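Local coordinates for protein acyl-coenzyme A oxidase (Caenorhabditis elegans, PDB 5K3J) that catalyses the FAD-dependent desaturation of ascaroside-CoA side chains, the first step of peroxisomal beta-oxidation in the making of pheromones that control development and behaviour, at residues His361-Leu366 / Ala379-Leu384. Numbering follows the deposited sequence.
Sequences HLYSQL and ADLHAL. With 6QA (~{S}-[2-[3-[[(2~{R})-4-[[[(2~{R},3~{S},4~{R},5~{R})-5-(6-aminopurin-9-yl)-4-oxidanyl-3-phosphonooxy-oxolan-2-yl]methoxy-oxidanyl-phosphoryl]oxy-oxidanyl-phosphoryl]oxy-3,3-dimethyl-2-oxidanyl-butanoyl]amino]propanoylamino]ethyl] 5-[(2~{R},3~{R},5~{R},6~{S})-6-methyl-3,5-bis(oxidanyl)oxan-2-yl]oxypentanethioate), chain E.
In the helical C-alpha1 domain of the acyl-CoA oxidase, two consecutive helices, 343-363 and 379-405, pack where the chain turns from one to the next, with Leu381 set against Leu362, Tyr363 and Leu366. The two branches of Leu381 divide the work. CD1 meets CD1 of Leu362 at 3.4 Å, methyl against methyl, while CD2 lies 3.6 Å from CA of Tyr363. The same methyl reaches the edge of the Tyr363 ring, close to its plane, with CD2 of Leu381 3.8 Å from the ring atom CD1. With CG anti to the backbone N (chi1 172°), Leu381 extends its fork across to Leu362 and Tyr363. Leu366, less well ordered, adds a looser contact, its CD1 4.2 Å from CB of Leu381. Its backbone N is hydrogen-bonded to O of Leu362, four residues back. The tyrosine hydroxyl is hydrogen-bonded to Ser287 OG, and the Tyr363 side chain also touches Val290, Lys291 and Ser294 of helix 287-315.

One residue on, His382 serves the bound ascaroside-CoA instead. Its imidazole lies against the amino-bearing edge of the adenine, with C44 and the amino nitrogen N45 over one face of the imidazole; the nearest approach in this face contact is 3.2 Å, from ND1 of His382 to N45. NE2 is hydrogen-bonded to Gln441 OE1, which helps to hold the rotation of the ring. Replacing His382 by alanine is likely to uncover the amino-bearing edge of the adenine on this side and to take from Gln441 its imidazole partner. The helix 379-405 thus joins an apolar interhelical seam to a wall of the CoA pocket, within the helical C-alpha1 domain of the acyl-CoA oxidase and dehydrogenase fold.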
loop_
_atom_site.group_PDB
_atom_site.type_symbol
_atom_site.label_atom_id
_atom_site.label_comp_id
_atom_site.label_asym_id
_atom_site.label_seq_id
_atom_site.Cartn_x
_atom_site.Cartn_y
_atom_site.Cartn_z
ATOM N N HIS A 361 -13.332 21.549 14.847
ATOM C CA HIS A 361 -13.888 22.615 15.670
ATOM C C HIS A 361 -15.345 22.364 16.046
ATOM O O HIS A 361 -15.730 22.582 17.193
ATOM C CB HIS A 361 -13.754 23.968 14.966
ATOM C CG HIS A 361 -13.531 25.112 15.906
ATOM N ND1 HIS A 361 -14.562 25.879 16.405
ATOM C CD2 HIS A 361 -12.395 25.611 16.449
ATOM C CE1 HIS A 361 -14.070 26.805 17.209
ATOM N NE2 HIS A 361 -12.758 26.664 17.253
ATOM N N LEU A 362 -16.156 21.901 15.099
ATOM C CA LEU A 362 -17.561 21.665 15.416
ATOM C C LEU A 362 -17.744 20.371 16.203
ATOM O O LEU A 362 -18.804 20.151 16.774
ATOM C CB LEU A 362 -18.445 21.666 14.154
ATOM C CG LEU A 362 -18.109 20.963 12.842
ATOM C CD1 LEU A 362 -17.884 19.488 13.040
ATOM C CD2 LEU A 362 -19.226 21.188 11.826
ATOM N N TYR A 363 -16.728 19.516 16.246
ATOM C CA TYR A 363 -16.815 18.383 17.155
ATOM C C TYR A 363 -16.713 18.861 18.589
ATOM O O TYR A 363 -17.548 18.532 19.431
ATOM C CB TYR A 363 -15.729 17.340 16.912
ATOM C CG TYR A 363 -15.691 16.346 18.052
ATOM C CD1 TYR A 363 -16.697 15.401 18.201
ATOM C CD2 TYR A 363 -14.681 16.383 19.004
ATOM C CE1 TYR A 363 -16.686 14.502 19.250
ATOM C CE2 TYR A 363 -14.664 15.493 20.060
ATOM C CZ TYR A 363 -15.666 14.551 20.176
ATOM O OH TYR A 363 -15.658 13.655 21.220
ATOM N N SER A 364 -15.666 19.633 18.861
ATOM C CA SER A 364 -15.400 20.124 20.205
ATOM C C SER A 364 -16.390 21.214 20.612
ATOM O O SER A 364 -16.330 21.728 21.729
ATOM C CB SER A 364 -13.963 20.644 20.309
ATOM O OG SER A 364 -13.737 21.729 19.427
ATOM N N GLN A 365 -17.297 21.565 19.705
ATOM C CA GLN A 365 -18.387 22.473 20.039
ATOM C C GLN A 365 -19.714 21.738 20.124
ATOM O O GLN A 365 -20.561 22.073 20.950
ATOM C CB GLN A 365 -18.478 23.612 19.028
ATOM C CG GLN A 365 -17.590 24.777 19.384
ATOM C CD GLN A 365 -17.778 25.243 20.818
ATOM O OE1 GLN A 365 -18.894 25.275 21.338
ATOM N NE2 GLN A 365 -16.677 25.602 21.467
ATOM N N LEU A 366 -19.888 20.724 19.281
ATOM C CA LEU A 366 -21.003 19.798 19.437
ATOM C C LEU A 366 -20.629 18.780 20.512
ATOM O O LEU A 366 -21.146 17.667 20.549
ATOM C CB LEU A 366 -21.350 19.111 18.113
ATOM C CG LEU A 366 -21.938 20.041 17.042
ATOM C CD1 LEU A 366 -21.698 19.501 15.637
ATOM C CD2 LEU A 366 -23.425 20.275 17.283
ATOM N N ALA A 379 -25.792 13.404 15.318
ATOM C CA ALA A 379 -25.989 12.481 14.208
ATOM C C ALA A 379 -25.443 13.053 12.901
ATOM O O ALA A 379 -24.906 12.320 12.072
ATOM C CB ALA A 379 -27.465 12.143 14.060
ATOM N N ASP A 380 -25.578 14.363 12.724
ATOM C CA ASP A 380 -25.123 15.017 11.500
ATOM C C ASP A 380 -23.603 15.050 11.403
ATOM O O ASP A 380 -23.043 15.036 10.306
ATOM C CB ASP A 380 -25.681 16.437 11.411
ATOM C CG ASP A 380 -27.180 16.459 11.218
ATOM O OD1 ASP A 380 -27.882 15.697 11.918
ATOM O OD2 ASP A 380 -27.657 17.228 10.358
ATOM N N LEU A 381 -22.938 15.102 12.551
ATOM C CA LEU A 381 -21.484 15.103 12.575
ATOM C C LEU A 381 -20.940 13.692 12.396
ATOM O O LEU A 381 -19.973 13.483 11.660
ATOM C CB LEU A 381 -20.957 15.708 13.876
ATOM C CG LEU A 381 -19.444 15.571 14.052
ATOM C CD1 LEU A 381 -18.714 16.165 12.860
ATOM C CD2 LEU A 381 -18.983 16.219 15.342
ATOM N N HIS A 382 -21.566 12.728 13.069
ATOM C CA HIS A 382 -21.141 11.332 12.991
ATOM C C HIS A 382 -21.051 10.842 11.555
ATOM O O HIS A 382 -20.061 10.231 11.156
ATOM C CB HIS A 382 -22.098 10.429 13.770
ATOM C CG HIS A 382 -21.982 8.980 13.404
ATOM N ND1 HIS A 382 -20.964 8.173 13.864
ATOM C CD2 HIS A 382 -22.750 8.198 12.608
ATOM C CE1 HIS A 382 -21.112 6.955 13.374
ATOM N NE2 HIS A 382 -22.188 6.943 12.608
ATOM N N ALA A 383 -22.092 11.126 10.781
ATOM C CA ALA A 383 -22.180 10.639 9.412
ATOM C C ALA A 383 -21.205 11.349 8.481
ATOM O O ALA A 383 -20.638 10.723 7.587
ATOM C CB ALA A 383 -23.580 10.788 8.900
ATOM N N LEU A 384 -21.020 12.652 8.683
ATOM C CA LEU A 384 -20.052 13.405 7.896
ATOM C C LEU A 384 -18.656 12.818 8.088
ATOM O O LEU A 384 -17.968 12.490 7.120
ATOM C CB LEU A 384 -20.057 14.886 8.278
ATOM C CG LEU A 384 -18.981 15.709 7.563
ATOM C CD1 LEU A 384 -19.134 15.598 6.048
ATOM C CD2 LEU A 384 -18.997 17.165 8.008
HETATM P P26 6QA E . -23.997 -0.278 16.761
HETATM P P29 6QA E . -26.966 0.100 16.375
HETATM P P50 6QA E . -29.819 4.185 11.434
HETATM O O01 6QA E . -4.184 8.035 14.072
HETATM C C02 6QA E . -4.924 7.992 15.312
HETATM C C03 6QA E . -4.731 6.536 15.769
HETATM O O04 6QA E . -5.583 6.204 16.766
HETATM C C05 6QA E . -6.886 5.906 16.379
HETATM C C06 6QA E . -7.198 4.454 16.836
HETATM C C07 6QA E . -8.707 4.381 17.166
HETATM C C08 6QA E . -8.940 3.232 18.145
HETATM C C09 6QA E . -9.888 2.251 17.593
HETATM S S10 6QA E . -11.295 1.841 18.748
HETATM C C11 6QA E . -12.938 2.002 17.996
HETATM C C12 6QA E . -12.970 2.059 16.496
HETATM N N13 6QA E . -13.927 1.116 16.051
HETATM C C14 6QA E . -15.122 1.527 15.344
HETATM C C15 6QA E . -16.155 0.452 14.850
HETATM C C16 6QA E . -17.540 0.802 15.491
HETATM N N17 6QA E . -18.631 0.732 14.500
HETATM C C18 6QA E . -19.994 0.509 15.000
HETATM C C19 6QA E . -21.146 0.434 14.001
HETATM O O20 6QA E . -20.625 0.436 12.691
HETATM C C21 6QA E . -22.124 1.632 14.165
HETATM C C22 6QA E . -23.307 1.274 13.162
HETATM C C23 6QA E . -21.373 2.960 13.820
HETATM C C24 6QA E . -22.730 1.805 15.554
HETATM O O25 6QA E . -23.930 1.024 15.724
HETATM O O27 6QA E . -23.046 -1.415 16.358
HETATM O O28 6QA E . -25.617 -0.814 16.718
HETATM O O30 6QA E . -27.746 0.259 17.685
HETATM O O31 6QA E . -26.490 1.567 15.707
HETATM C C32 6QA E . -26.945 1.993 14.479
HETATM C C33 6QA E . -28.032 3.117 14.749
HETATM O O34 6QA E . -27.649 3.907 15.678
HETATM C C35 6QA E . -27.391 5.392 15.066
HETATM N N36 6QA E . -26.024 5.812 15.416
HETATM C C37 6QA E . -24.925 5.058 15.332
HETATM N N38 6QA E . -23.847 5.732 15.735
HETATM C C39 6QA E . -24.256 6.980 16.104
HETATM C C40 6QA E . -25.637 7.035 15.912
HETATM N N41 6QA E . -26.304 8.183 16.212
HETATM C C42 6QA E . -25.636 9.239 16.678
HETATM N N43 6QA E . -24.303 9.221 16.881
HETATM C C44 6QA E . -23.586 8.129 16.613
HETATM N N45 6QA E . -22.137 8.110 16.835
HETATM C C46 6QA E . -27.585 5.337 13.785
HETATM O O47 6QA E . -28.561 6.392 13.357
HETATM C C48 6QA E . -28.163 3.960 13.468
HETATM O O49 6QA E . -29.496 4.037 13.083
HETATM O O51 6QA E . -30.554 2.961 10.974
HETATM O O52 6QA E . -28.502 4.331 10.654
HETATM O O53 6QA E . -30.636 5.424 11.194
HETATM O O54 6QA E . -27.817 -0.635 15.369
HETATM O O55 6QA E . -23.669 0.169 18.173
HETATM O O56 6QA E . -20.189 0.371 16.172
HETATM O O57 6QA E . -15.351 2.670 15.127
HETATM O O58 6QA E . -9.663 1.794 16.478
HETATM O O59 6QA E . -3.381 6.315 16.259
HETATM C C60 6QA E . -3.030 7.208 17.322
HETATM C C61 6QA E . -1.649 6.746 17.729
HETATM C C62 6QA E . -3.117 8.684 16.853
HETATM C C63 6QA E . -4.427 9.002 16.268
HETATM O O64 6QA E . -2.906 9.568 18.010
#